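Local coordinates for protein catalase-3 (Neurospora crassa, PDB 4AJ9) that catalyses the heme-dependent breakdown of hydrogen peroxide into dioxygen and water, and probably protects the cell from peroxide damage, at residues 169-174 with 465-470; 456-461 with 674-679; 241-246 with 621-626; 185-190 with 440-445. All blocks are in the same frame, centred on the assembly; numbering follows the deposited sequence.

Contact 1. Residues 169-174 with 465-470; sequences AATAHD and RFEASH
Thr171 and Glu467 carry the polar side of this contact, in which an inverse gamma turn centred on Ala172 docks against the C-terminal part of helix 454-468. It joins the loop before helix 174-182, in the heme-bearing catalase region, to the helical region that follows it in the chain. Among the hydrogen bonds, Thr171 OG1 donates to Glu467 OE1 over 2.5 Å, meeting it on the syn side and 18° out of the carboxylate plane. Glu467 is bent at chi2 (-121°), which turns CD back toward the loop. Thr171 OG1 stands between the backbone N and the carbonyl carbon (chi1 48°) and donates from there, so a short beta-branched hydroxyl is enough. OE1 of Glu467 also accepts from Trp177 NE1, and two donors on one oxygen would probably favour the charged carboxylate. A water completes the link, donating to Glu467 OE2 at 2.5 Å and accepting from Thr171 N at 2.9 Å. A second water bridges Asp174 N and His470 O, while the Asp174 carboxylate turns to the backbone N atoms of Thr472 and Asn473. The apolar contribution comes from Ala172, whose CB lies over one face of the His470 imidazole in a CH-pi contact, 4.2 Å from the ring centroid. A methyl fits here, for Ala172 CA lies 4.5 Å from Glu467 CA. Within 465-470, His470 ND1 donates to Phe466 O over 2.7 Å, which restrains the turn of the imidazole; Ser469 OG reaches the same oxygen from the opposite face of its carbonyl plane at 2.8 Å.

Contact 2. Residues 456-461 with 674-679; sequences EQQFVI and FAVDGD
Gln458, on helix 454-468, reaches across to Asp677 and grips it by both ends of its side-chain amide. CG stands anti to the backbone N (chi1 -172°), and a bend at chi2 then turns the amide toward the incoming loop. OE1 accepts from Asp677 N at 2.7 Å, the donor standing above the amide plane, while NE2 gives a hydrogen to Asp677 OD2 at 3.0 Å. Glutamine suits the place because one group supplies an acceptor for the backbone and a donor for the carboxylate; the two flat groups stand 88° apart, and OD2 is met from above the carboxylate plane. Asp677 has stronger partners still: its OD2 forms a salt bridge with Arg494 and its OD1 another with Arg465, so its negative charge is likely to be well compensated. Asp677 sits in a type II turn from Val676 to Asp679, closed by Asp679 N to Val676 O and braced by Val676 N to Asp679 OD2 at 2.8 Å. The turn passes through Gly678, whose backbone angles would jam a CB against the preceding carbonyl oxygen. Phe459 makes the apolar part as a T-shaped pair, its edge pointing at the face of Phe674, with centroids 5.2 Å apart and planes at 83°. Phe459 CZ lies over the centre of the Phe674 ring. The loop that follows helix 654-667 is thus held against helix 454-468, with Val676 and Ile461 both packing on Arg494 of helix 489-499 and Asp677 also touching Pro606 of the second subunit.

Contact 3. Residues 241-246 with 621-626; sequences WEEAQV and YRWGKP
In Glu243, CG lies anti to the backbone N (chi1 177°); in Trp623, which it touches, CG lies anti to the carbonyl carbon (chi1 -64°), and chi2 near -19° turns the ring so that one face meets helix 241-250. Glu243 CA lies over the centre of the indole, and Glu243 CB is 3.9 Å from the centroid of the five-membered ring, a CH-pi contact. Glu242 CG approaches Trp623 NE1 to 3.6 Å, and Val246 CB comes within 4.0 Å of Trp623 CH2. Tryptophan suits the place because one indole is long enough to touch Glu242, Glu243 and Val246 together; an alanine here would probably leave a gap beneath all three. Beyond CG, Glu243 is extended and meets Lys625 tip to tip in a salt bridge; the modelled OE2 to NZ distance of 2.4 Å is improbably short and therefore doubtful in detail. The other oxygen, OE1, forms a salt bridge with Lys669, so the carboxylate lies between two lysines. A water donates to both Glu242 OE2 and Arg622 O. Gly624, with positive phi, ends helix 612-622 in a Schellman motif, and the chain then leads into strand 627-630 of the parallel sheet, so the flavodoxin-like C-terminal domain is seated directly on helix 241-250.

Contact 4. Residues 185-190 with 440-445; sequences SALHTL and DHYTQP
His188 lays one face of its imidazole against the backbone joining Gln444 to Pro445, with Gln444 C and Pro445 N both offset toward the ring rim. His188 CG stands anti to the backbone N (chi1 -166°), which sets it beside Pro445, whose CD makes a CH-pi contact 4.3 Å from the ring centroid. The Gln444 amide stands almost perpendicular to this ring, planes 89° apart, with OE1 3.3 Å from His188 CE1; OE1 itself accepts from Phe296 N. Leu187 crosses Tyr442 obliquely, CD1 coming within 3.5 Å of Tyr442 CE1. The His441 imidazole has Ser185 N over one face. Proline suits the first turn of helix 443-450, where no backbone donor is needed; just before it, Asp440 OD1 accepts from Tyr442 N (an Asx turn) and Thr443 N, an Asx motif. Replacing His188 with an alanine would probably open a gap beside Pro445 and Gln444 and leave Thr294 O without its ND1 donor. A water donates to Ser185 O at 2.8 Å and His441 O at 2.7 Å, bridging the two backbones. The interface thus rests on ring and aliphatic packing and a shared water; the polar ends of His188, Gln444, Tyr442 and Ser185 bond outside it, which allows their burial.

Overall arrangement
Contacts 3 and 4 are the buried members of the set, while contacts 1 and 2 are only partly buried. Contacts 1 and 2 share helix 454-468, which helix 443-450 of contact 4 precedes. Contacts 1, 2 and 3 form a connected group: Arg465 of contact 1 is salt-bridged to Asp677 of contact 2, Phe466 meets Trp241 edge-to-face, linking 1 to 3, and Phe674 packs on Arg622 and Trp623, linking 2 to 3. All three reach the second subunit; contact 4 touches no other chain. Contact 1 turns on a hydroxyl-to-carboxylate bond and waters, contact 2 on an amide gripping a charge-paired aspartate, contact 3 on an indole beside a salt bridge, and contact 4 on rings and aliphatic groups.

Contact 1. Residues 169-174 with 465-470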
loop_
_atom_site.group_PDB
_atom_site.type_symbol
_atom_site.label_atom_id
_atom_site.label_comp_id
_atom_site.label_asym_id
_atom_site.label_seq_id
_atom_site.Cartn_x
_atom_site.Cartn_y
_atom_site.Cartn_z
ATOM N N ALA C 169 2.506 -12.028 24.172
ATOM C CA ALA C 169 3.348 -13.216 24.018
ATOM C C ALA C 169 3.057 -14.261 25.091
ATOM O O ALA C 169 3.970 -14.741 25.759
ATOM C CB ALA C 169 4.822 -12.818 24.078
ATOM N N ALA C 170 1.794 -14.617 25.263
ATOM C CA ALA C 170 1.458 -15.559 26.323
ATOM C C ALA C 170 0.157 -16.302 26.065
ATOM O O ALA C 170 -0.820 -15.729 25.592
ATOM C CB ALA C 170 1.393 -14.831 27.644
ATOM N N THR C 171 0.154 -17.591 26.376
ATOM C CA THR C 171 -1.066 -18.382 26.312
ATOM C C THR C 171 -1.798 -18.347 27.647
ATOM O O THR C 171 -2.888 -18.897 27.784
ATOM C CB THR C 171 -0.769 -19.831 25.930
ATOM O OG1 THR C 171 0.313 -20.326 26.732
ATOM C CG2 THR C 171 -0.387 -19.927 24.455
ATOM N N ALA C 172 -1.207 -17.672 28.627
ATOM C CA ALA C 172 -1.757 -17.657 29.989
ATOM C C ALA C 172 -2.902 -16.669 30.151
ATOM O O ALA C 172 -2.788 -15.696 30.890
ATOM C CB ALA C 172 -0.643 -17.358 31.015
ATOM N N HIS C 173 -4.002 -16.910 29.450
ATOM C CA HIS C 173 -5.198 -16.091 29.621
ATOM C C HIS C 173 -6.442 -16.836 29.166
ATOM O O HIS C 173 -6.350 -17.830 28.450
ATOM C CB HIS C 173 -5.082 -14.756 28.884
ATOM C CG HIS C 173 -4.720 -14.888 27.437
ATOM N ND1 HIS C 173 -5.603 -14.593 26.419
ATOM C CD2 HIS C 173 -3.563 -15.262 26.837
ATOM C CE1 HIS C 173 -5.008 -14.784 25.253
ATOM N NE2 HIS C 173 -3.771 -15.194 25.478
ATOM N N ASP C 174 -7.599 -16.327 29.574
ATOM C CA ASP C 174 -8.874 -17.007 29.373
ATOM C C ASP C 174 -9.111 -17.526 27.958
ATOM O O ASP C 174 -9.463 -18.694 27.774
ATOM C CB ASP C 174 -10.039 -16.097 29.777
ATOM C CG ASP C 174 -10.152 -15.936 31.278
ATOM O OD1 ASP C 174 -9.122 -15.663 31.932
ATOM O OD2 ASP C 174 -11.264 -16.118 31.808
ATOM N N ARG C 465 -0.350 -25.667 35.551
ATOM C CA ARG C 465 -0.815 -25.024 36.786
ATOM C C ARG C 465 -0.630 -23.508 36.726
ATOM O O ARG C 465 -1.534 -22.743 37.066
ATOM C CB ARG C 465 -0.048 -25.561 38.008
ATOM C CG ARG C 465 -0.414 -26.975 38.433
ATOM C CD ARG C 465 0.581 -27.491 39.499
ATOM N NE ARG C 465 0.106 -28.689 40.190
ATOM C CZ ARG C 465 0.856 -29.448 40.989
ATOM N NH1 ARG C 465 2.140 -29.162 41.187
ATOM N NH2 ARG C 465 0.320 -30.508 41.584
ATOM N N PHE C 466 0.556 -23.070 36.318
ATOM C CA PHE C 466 0.832 -21.633 36.260
ATOM C C PHE C 466 -0.172 -20.953 35.318
ATOM O O PHE C 466 -0.888 -20.031 35.715
ATOM C CB PHE C 466 2.280 -21.382 35.814
ATOM C CG PHE C 466 2.580 -19.940 35.480
ATOM C CD1 PHE C 466 2.360 -19.455 34.200
ATOM C CD2 PHE C 466 3.098 -19.076 36.445
ATOM C CE1 PHE C 466 2.634 -18.128 33.877
ATOM C CE2 PHE C 466 3.378 -17.741 36.133
ATOM C CZ PHE C 466 3.148 -17.267 34.843
ATOM N N GLU C 467 -0.231 -21.442 34.079
ATOM C CA GLU C 467 -1.092 -20.873 33.037
ATOM C C GLU C 467 -2.578 -20.887 33.371
ATOM O O GLU C 467 -3.256 -19.869 33.251
ATOM C CB GLU C 467 -0.862 -21.595 31.701
ATOM C CG GLU C 467 0.571 -21.465 31.187
ATOM C CD GLU C 467 0.656 -20.809 29.823
ATOM O OE1 GLU C 467 -0.386 -20.712 29.135
ATOM O OE2 GLU C 467 1.771 -20.394 29.435
ATOM N N ALA C 468 -3.089 -22.047 33.768
ATOM C CA ALA C 468 -4.512 -22.203 34.007
ATOM C C ALA C 468 -5.002 -21.362 35.193
ATOM O O ALA C 468 -6.159 -20.939 35.232
ATOM C CB ALA C 468 -4.851 -23.681 34.211
ATOM N N SER C 469 -4.115 -21.123 36.148
ATOM C CA SER C 469 -4.437 -20.307 37.306
ATOM C C SER C 469 -4.627 -18.839 36.920
ATOM O O SER C 469 -5.106 -18.047 37.730
ATOM C CB SER C 469 -3.368 -20.447 38.392
ATOM O OG SER C 469 -2.271 -19.589 38.147
ATOM N N HIS C 470 -4.267 -18.484 35.684
ATOM C CA HIS C 470 -4.528 -17.133 35.176
ATOM C C HIS C 470 -5.929 -16.996 34.588
ATOM O O HIS C 470 -6.388 -15.882 34.322
ATOM C CB HIS C 470 -3.503 -16.724 34.112
ATOM C CG HIS C 470 -2.145 -16.423 34.663
ATOM N ND1 HIS C 470 -1.243 -17.410 34.994
ATOM C CD2 HIS C 470 -1.534 -15.246 34.939
ATOM C CE1 HIS C 470 -0.132 -16.855 35.447
ATOM N NE2 HIS C 470 -0.284 -15.544 35.427
HETATM O O HOH W 1 2.024 -18.057 28.563
HETATM O O HOH W 2 -6.684 -14.183 31.743
#

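Contact 2. Residues 456-461 with 674-679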
loop_
_atom_site.group_PDB
_atom_site.type_symbol
_atom_site.label_atom_id
_atom_site.label_comp_id
_atom_site.label_asym_id
_atom_site.label_seq_id
_atom_site.Cartn_x
_atom_site.Cartn_y
_atom_site.Cartn_z
ATOM N N GLU C 456 10.614 -33.870 34.419
ATOM C CA GLU C 456 10.182 -33.296 33.152
ATOM C C GLU C 456 8.658 -33.272 33.081
ATOM O O GLU C 456 8.063 -32.282 32.656
ATOM C CB GLU C 456 10.755 -34.112 32.000
ATOM C CG GLU C 456 10.854 -33.365 30.702
ATOM C CD GLU C 456 11.735 -34.075 29.695
ATOM O OE1 GLU C 456 11.941 -35.306 29.837
ATOM O OE2 GLU C 456 12.218 -33.395 28.767
ATOM N N GLN C 457 8.027 -34.365 33.506
ATOM C CA GLN C 457 6.567 -34.413 33.605
ATOM C C GLN C 457 6.086 -33.361 34.594
ATOM O O GLN C 457 5.038 -32.735 34.408
ATOM C CB GLN C 457 6.100 -35.802 34.054
ATOM C CG GLN C 457 6.309 -36.908 33.028
ATOM C CD GLN C 457 5.819 -38.258 33.538
ATOM O OE1 GLN C 457 5.787 -38.488 34.743
ATOM N NE2 GLN C 457 5.420 -39.146 32.626
ATOM N N GLN C 458 6.862 -33.159 35.652
ATOM C CA GLN C 458 6.477 -32.181 36.660
ATOM C C GLN C 458 6.503 -30.769 36.066
ATOM O O GLN C 458 5.650 -29.950 36.384
ATOM C CB GLN C 458 7.375 -32.274 37.900
ATOM C CG GLN C 458 6.897 -31.406 39.069
ATOM C CD GLN C 458 5.578 -31.863 39.649
ATOM O OE1 GLN C 458 5.481 -32.949 40.226
ATOM N NE2 GLN C 458 4.556 -31.030 39.518
ATOM N N PHE C 459 7.475 -30.495 35.196
ATOM C CA PHE C 459 7.570 -29.187 34.550
ATOM C C PHE C 459 6.322 -28.902 33.719
ATOM O O PHE C 459 5.784 -27.793 33.746
ATOM C CB PHE C 459 8.816 -29.090 33.673
ATOM C CG PHE C 459 10.101 -28.961 34.446
ATOM C CD1 PHE C 459 10.116 -28.373 35.692
ATOM C CD2 PHE C 459 11.294 -29.418 33.912
ATOM C CE1 PHE C 459 11.299 -28.243 36.392
ATOM C CE2 PHE C 459 12.474 -29.296 34.609
ATOM C CZ PHE C 459 12.473 -28.702 35.849
ATOM N N VAL C 460 5.876 -29.909 32.969
ATOM C CA VAL C 460 4.653 -29.792 32.176
ATOM C C VAL C 460 3.458 -29.474 33.073
ATOM O O VAL C 460 2.699 -28.533 32.815
ATOM C CB VAL C 460 4.369 -31.084 31.377
ATOM C CG1 VAL C 460 2.955 -31.067 30.805
ATOM C CG2 VAL C 460 5.433 -31.311 30.270
ATOM N N ILE C 461 3.294 -30.244 34.144
ATOM C CA ILE C 461 2.177 -30.031 35.059
ATOM C C ILE C 461 2.224 -28.639 35.703
ATOM O O ILE C 461 1.205 -27.958 35.825
ATOM C CB ILE C 461 2.161 -31.121 36.158
ATOM C CG1 ILE C 461 1.484 -32.385 35.627
ATOM C CG2 ILE C 461 1.435 -30.624 37.406
ATOM C CD1 ILE C 461 1.830 -33.632 36.410
ATOM N N PHE C 674 14.361 -29.822 42.073
ATOM C CA PHE C 674 12.962 -29.493 41.836
ATOM C C PHE C 674 12.008 -30.493 42.465
ATOM O O PHE C 674 12.046 -31.681 42.147
ATOM C CB PHE C 674 12.705 -29.378 40.336
ATOM C CG PHE C 674 13.554 -28.339 39.682
ATOM C CD1 PHE C 674 14.827 -28.653 39.240
ATOM C CD2 PHE C 674 13.107 -27.030 39.565
ATOM C CE1 PHE C 674 15.629 -27.694 38.657
ATOM C CE2 PHE C 674 13.914 -26.067 38.984
ATOM C CZ PHE C 674 15.169 -26.401 38.531
ATOM N N ALA C 675 11.158 -29.996 43.357
ATOM C CA ALA C 675 10.175 -30.824 44.050
ATOM C C ALA C 675 9.148 -31.427 43.091
ATOM O O ALA C 675 8.603 -30.736 42.230
ATOM C CB ALA C 675 9.461 -30.000 45.122
ATOM N N VAL C 676 8.878 -32.716 43.258
ATOM C CA VAL C 676 7.823 -33.396 42.516
ATOM C C VAL C 676 6.632 -33.611 43.444
ATOM O O VAL C 676 6.814 -33.737 44.653
ATOM C CB VAL C 676 8.295 -34.754 41.970
ATOM C CG1 VAL C 676 7.129 -35.519 41.375
ATOM C CG2 VAL C 676 9.378 -34.554 40.931
ATOM N N ASP C 677 5.422 -33.629 42.886
ATOM C CA ASP C 677 4.213 -33.777 43.686
ATOM C C ASP C 677 4.333 -35.012 44.565
ATOM O O ASP C 677 4.703 -36.076 44.081
ATOM C CB ASP C 677 2.983 -33.888 42.787
ATOM C CG ASP C 677 2.669 -32.592 42.082
ATOM O OD1 ASP C 677 2.765 -31.534 42.739
ATOM O OD2 ASP C 677 2.350 -32.626 40.869
ATOM N N GLY C 678 4.021 -34.859 45.850
ATOM C CA GLY C 678 4.129 -35.951 46.801
ATOM C C GLY C 678 5.334 -35.826 47.718
ATOM O O GLY C 678 5.357 -36.406 48.805
ATOM N N ASP C 679 6.331 -35.057 47.288
ATOM C CA ASP C 679 7.578 -34.919 48.040
ATOM C C ASP C 679 7.405 -34.333 49.435
ATOM O O ASP C 679 8.128 -34.708 50.358
ATOM C CB ASP C 679 8.598 -34.075 47.268
ATOM C CG ASP C 679 9.262 -34.847 46.145
ATOM O OD1 ASP C 679 9.082 -36.087 46.079
ATOM O OD2 ASP C 679 9.961 -34.211 45.328
#

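Contact 3. Residues 241-246 with 621-626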
loop_
_atom_site.group_PDB
_atom_site.type_symbol
_atom_site.label_atom_id
_atom_site.label_comp_id
_atom_site.label_asym_id
_atom_site.label_seq_id
_atom_site.Cartn_x
_atom_site.Cartn_y
_atom_site.Cartn_z
ATOM N N TRP C 241 10.769 -22.343 33.961
ATOM C CA TRP C 241 9.854 -21.213 33.777
ATOM C C TRP C 241 10.236 -19.973 34.599
ATOM O O TRP C 241 10.298 -18.855 34.068
ATOM C CB TRP C 241 8.402 -21.621 34.043
ATOM C CG TRP C 241 7.442 -20.480 33.884
ATOM C CD1 TRP C 241 6.588 -19.989 34.832
ATOM C CD2 TRP C 241 7.267 -19.656 32.722
ATOM N NE1 TRP C 241 5.881 -18.919 34.323
ATOM C CE2 TRP C 241 6.281 -18.696 33.033
ATOM C CE3 TRP C 241 7.847 -19.640 31.449
ATOM C CZ2 TRP C 241 5.849 -17.739 32.111
ATOM C CZ3 TRP C 241 7.430 -18.677 30.536
ATOM C CH2 TRP C 241 6.438 -17.741 30.873
ATOM N N GLU C 242 10.508 -20.178 35.885
ATOM C CA GLU C 242 10.877 -19.077 36.771
ATOM C C GLU C 242 12.126 -18.332 36.287
ATOM O O GLU C 242 12.287 -17.157 36.568
ATOM C CB GLU C 242 11.048 -19.559 38.228
ATOM C CG GLU C 242 11.979 -20.744 38.424
ATOM C CD GLU C 242 11.281 -22.097 38.307
ATOM O OE1 GLU C 242 10.243 -22.196 37.614
ATOM O OE2 GLU C 242 11.786 -23.072 38.909
ATOM N N GLU C 243 12.997 -19.033 35.565
ATOM C CA GLU C 243 14.190 -18.453 34.957
ATOM C C GLU C 243 13.822 -17.662 33.707
ATOM O O GLU C 243 14.225 -16.507 33.535
ATOM C CB GLU C 243 15.131 -19.586 34.552
ATOM C CG GLU C 243 16.413 -19.185 33.839
ATOM C CD GLU C 243 17.249 -20.403 33.479
ATOM O OE1 GLU C 243 16.672 -21.516 33.409
ATOM O OE2 GLU C 243 18.478 -20.259 33.292
ATOM N N ALA C 244 13.073 -18.313 32.821
ATOM C CA ALA C 244 12.643 -17.707 31.559
ATOM C C ALA C 244 11.923 -16.378 31.772
ATOM O O ALA C 244 12.050 -15.462 30.959
ATOM C CB ALA C 244 11.751 -18.672 30.779
ATOM N N GLN C 245 11.188 -16.269 32.875
ATOM C CA GLN C 245 10.447 -15.045 33.176
ATOM C C GLN C 245 11.360 -13.873 33.514
ATOM O O GLN C 245 11.163 -12.770 33.022
ATOM C CB GLN C 245 9.479 -15.270 34.326
ATOM C CG GLN C 245 8.283 -16.114 33.978
ATOM C CD GLN C 245 7.196 -15.941 34.999
ATOM O OE1 GLN C 245 7.380 -16.269 36.166
ATOM N NE2 GLN C 245 6.068 -15.380 34.579
ATOM N N VAL C 246 12.344 -14.108 34.372
ATOM C CA VAL C 246 13.295 -13.059 34.716
ATOM C C VAL C 246 14.108 -12.681 33.484
ATOM O O VAL C 246 14.385 -11.506 33.234
ATOM C CB VAL C 246 14.224 -13.504 35.860
ATOM C CG1 VAL C 246 15.353 -12.508 36.047
ATOM C CG2 VAL C 246 13.413 -13.688 37.153
ATOM N N TYR C 621 21.602 -21.372 41.491
ATOM C CA TYR C 621 21.324 -22.621 42.196
ATOM C C TYR C 621 19.878 -23.076 42.025
ATOM O O TYR C 621 19.631 -24.229 41.677
ATOM C CB TYR C 621 21.668 -22.531 43.676
ATOM C CG TYR C 621 21.271 -23.780 44.433
ATOM C CD1 TYR C 621 22.117 -24.891 44.492
ATOM C CD2 TYR C 621 20.049 -23.857 45.077
ATOM C CE1 TYR C 621 21.744 -26.040 45.183
ATOM C CE2 TYR C 621 19.671 -24.994 45.760
ATOM C CZ TYR C 621 20.516 -26.079 45.815
ATOM O OH TYR C 621 20.103 -27.196 46.508
ATOM N N ARG C 622 18.923 -22.183 42.270
ATOM C CA ARG C 622 17.517 -22.569 42.210
ATOM C C ARG C 622 17.038 -22.965 40.814
ATOM O O ARG C 622 16.094 -23.731 40.673
ATOM C CB ARG C 622 16.624 -21.457 42.752
ATOM C CG ARG C 622 15.896 -21.859 44.011
ATOM C CD ARG C 622 16.616 -21.402 45.249
ATOM N NE ARG C 622 16.157 -20.080 45.646
ATOM C CZ ARG C 622 15.779 -19.741 46.875
ATOM N NH1 ARG C 622 15.791 -20.627 47.864
ATOM N NH2 ARG C 622 15.374 -18.500 47.108
ATOM N N TRP C 623 17.675 -22.410 39.792
ATOM C CA TRP C 623 17.318 -22.697 38.413
ATOM C C TRP C 623 18.053 -23.925 37.875
ATOM O O TRP C 623 18.005 -24.218 36.674
ATOM C CB TRP C 623 17.605 -21.464 37.556
ATOM C CG TRP C 623 16.750 -20.295 37.959
ATOM C CD1 TRP C 623 15.595 -20.339 38.683
ATOM C CD2 TRP C 623 16.984 -18.916 37.659
ATOM N NE1 TRP C 623 15.086 -19.069 38.846
ATOM C CE2 TRP C 623 15.924 -18.177 38.230
ATOM C CE3 TRP C 623 17.988 -18.232 36.960
ATOM C CZ2 TRP C 623 15.839 -16.785 38.125
ATOM C CZ3 TRP C 623 17.907 -16.845 36.863
ATOM C CH2 TRP C 623 16.832 -16.142 37.434
ATOM N N GLY C 624 18.725 -24.644 38.771
ATOM C CA GLY C 624 19.349 -25.918 38.444
ATOM C C GLY C 624 20.696 -25.883 37.732
ATOM O O GLY C 624 21.141 -26.904 37.205
ATOM N N LYS C 625 21.349 -24.726 37.714
ATOM C CA LYS C 625 22.640 -24.590 37.041
ATOM C C LYS C 625 23.777 -25.204 37.860
ATOM O O LYS C 625 23.708 -25.255 39.092
ATOM C CB LYS C 625 22.973 -23.111 36.783
ATOM C CG LYS C 625 21.928 -22.341 36.013
ATOM C CD LYS C 625 22.348 -20.883 35.804
ATOM C CE LYS C 625 21.210 -20.060 35.217
ATOM N NZ LYS C 625 20.817 -20.608 33.877
ATOM N N PRO C 626 24.827 -25.673 37.177
ATOM C CA PRO C 626 26.079 -25.960 37.885
ATOM C C PRO C 626 26.540 -24.690 38.585
ATOM O O PRO C 626 26.665 -23.662 37.920
ATOM C CB PRO C 626 27.063 -26.285 36.759
ATOM C CG PRO C 626 26.232 -26.583 35.569
ATOM C CD PRO C 626 24.931 -25.879 35.722
HETATM O O HOH W 3 13.247 -22.785 40.893
#

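Contact 4. Residues 185-190 with 440-445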
loop_
_atom_site.group_PDB
_atom_site.type_symbol
_atom_site.label_atom_id
_atom_site.label_comp_id
_atom_site.label_asym_id
_atom_site.label_seq_id
_atom_site.Cartn_x
_atom_site.Cartn_y
_atom_site.Cartn_z
ATOM N N SER C 185 -8.217 -30.997 19.656
ATOM C CA SER C 185 -7.075 -31.392 18.844
ATOM C C SER C 185 -5.847 -30.622 19.335
ATOM O O SER C 185 -4.721 -31.094 19.217
ATOM C CB SER C 185 -7.331 -31.104 17.363
ATOM O OG SER C 185 -7.512 -29.716 17.153
ATOM N N ALA C 186 -6.087 -29.442 19.910
ATOM C CA ALA C 186 -5.011 -28.540 20.336
ATOM C C ALA C 186 -4.216 -29.093 21.513
ATOM O O ALA C 186 -3.132 -28.600 21.823
ATOM C CB ALA C 186 -5.587 -27.152 20.692
ATOM N N LEU C 187 -4.734 -30.129 22.164
ATOM C CA LEU C 187 -4.115 -30.580 23.411
ATOM C C LEU C 187 -2.707 -31.132 23.212
ATOM O O LEU C 187 -1.862 -31.067 24.120
ATOM C CB LEU C 187 -5.000 -31.603 24.126
ATOM C CG LEU C 187 -6.312 -31.008 24.634
ATOM C CD1 LEU C 187 -7.282 -32.115 25.010
ATOM C CD2 LEU C 187 -6.075 -30.051 25.812
ATOM N N HIS C 188 -2.433 -31.666 22.031
ATOM C CA HIS C 188 -1.136 -32.303 21.832
ATOM C C HIS C 188 -0.050 -31.243 21.772
ATOM O O HIS C 188 0.899 -31.266 22.562
ATOM C CB HIS C 188 -1.120 -33.216 20.596
ATOM C CG HIS C 188 0.072 -34.130 20.535
ATOM N ND1 HIS C 188 0.311 -34.978 19.472
ATOM C CD2 HIS C 188 1.096 -34.321 21.403
ATOM C CE1 HIS C 188 1.430 -35.647 19.688
ATOM N NE2 HIS C 188 1.929 -35.264 20.851
ATOM N N THR C 189 -0.191 -30.298 20.852
ATOM C CA THR C 189 0.784 -29.227 20.756
ATOM C C THR C 189 0.865 -28.473 22.080
ATOM O O THR C 189 1.939 -28.043 22.488
ATOM C CB THR C 189 0.466 -28.262 19.587
ATOM O OG1 THR C 189 0.448 -29.000 18.364
ATOM C CG2 THR C 189 1.532 -27.166 19.477
ATOM N N LEU C 190 -0.265 -28.341 22.773
ATOM C CA LEU C 190 -0.264 -27.670 24.064
ATOM C C LEU C 190 0.726 -28.334 25.040
ATOM O O LEU C 190 1.549 -27.658 25.656
ATOM C CB LEU C 190 -1.679 -27.623 24.649
ATOM C CG LEU C 190 -1.848 -26.945 26.013
ATOM C CD1 LEU C 190 -1.434 -25.460 25.985
ATOM C CD2 LEU C 190 -3.281 -27.109 26.489
ATOM N N ASP C 440 -9.087 -38.929 17.003
ATOM C CA ASP C 440 -8.451 -39.184 18.301
ATOM C C ASP C 440 -7.545 -38.034 18.742
ATOM O O ASP C 440 -6.500 -37.804 18.147
ATOM C CB ASP C 440 -7.662 -40.501 18.262
ATOM C CG ASP C 440 -7.031 -40.860 19.604
ATOM O OD1 ASP C 440 -6.595 -39.951 20.344
ATOM O OD2 ASP C 440 -6.958 -42.067 19.916
ATOM N N HIS C 441 -7.935 -37.341 19.809
ATOM C CA HIS C 441 -7.215 -36.139 20.224
ATOM C C HIS C 441 -6.397 -36.292 21.500
ATOM O O HIS C 441 -5.750 -35.336 21.933
ATOM C CB HIS C 441 -8.200 -34.981 20.401
ATOM C CG HIS C 441 -9.088 -34.761 19.220
ATOM N ND1 HIS C 441 -8.596 -34.562 17.947
ATOM C CD2 HIS C 441 -10.438 -34.700 19.118
ATOM C CE1 HIS C 441 -9.605 -34.384 17.110
ATOM N NE2 HIS C 441 -10.733 -34.464 17.796
ATOM N N TYR C 442 -6.400 -37.490 22.087
ATOM C CA TYR C 442 -5.877 -37.671 23.435
ATOM C C TYR C 442 -4.763 -38.702 23.543
ATOM O O TYR C 442 -3.896 -38.608 24.415
ATOM C CB TYR C 442 -7.027 -38.051 24.365
ATOM C CG TYR C 442 -8.198 -37.097 24.279
ATOM C CD1 TYR C 442 -8.199 -35.903 24.990
ATOM C CD2 TYR C 442 -9.305 -37.388 23.488
ATOM C CE1 TYR C 442 -9.273 -35.027 24.919
ATOM C CE2 TYR C 442 -10.383 -36.509 23.403
ATOM C CZ TYR C 442 -10.360 -35.336 24.124
ATOM O OH TYR C 442 -11.429 -34.475 24.053
ATOM N N THR C 443 -4.782 -39.685 22.651
ATOM C CA THR C 443 -3.817 -40.776 22.720
ATOM C C THR C 443 -2.377 -40.276 22.635
ATOM O O THR C 443 -1.532 -40.669 23.444
ATOM C CB THR C 443 -4.101 -41.855 21.651
ATOM O OG1 THR C 443 -5.368 -42.469 21.922
ATOM C CG2 THR C 443 -3.014 -42.910 21.654
ATOM N N GLN C 444 -2.085 -39.390 21.685
ATOM C CA GLN C 444 -0.705 -38.946 21.563
ATOM C C GLN C 444 -0.243 -37.946 22.621
ATOM O O GLN C 444 0.906 -37.993 23.044
ATOM C CB GLN C 444 -0.365 -38.509 20.137
ATOM C CG GLN C 444 -0.280 -39.697 19.214
ATOM C CD GLN C 444 0.579 -39.440 18.009
ATOM O OE1 GLN C 444 1.030 -38.309 17.773
ATOM N NE2 GLN C 444 0.802 -40.480 17.224
ATOM N N PRO C 445 -1.130 -37.041 23.054
ATOM C CA PRO C 445 -0.713 -36.248 24.213
ATOM C C PRO C 445 -0.313 -37.162 25.364
ATOM O O PRO C 445 0.705 -36.920 26.015
ATOM C CB PRO C 445 -1.968 -35.453 24.559
ATOM C CG PRO C 445 -2.641 -35.253 23.235
ATOM C CD PRO C 445 -2.392 -36.546 22.470
HETATM O O HOH W 4 -4.539 -33.699 20.109
#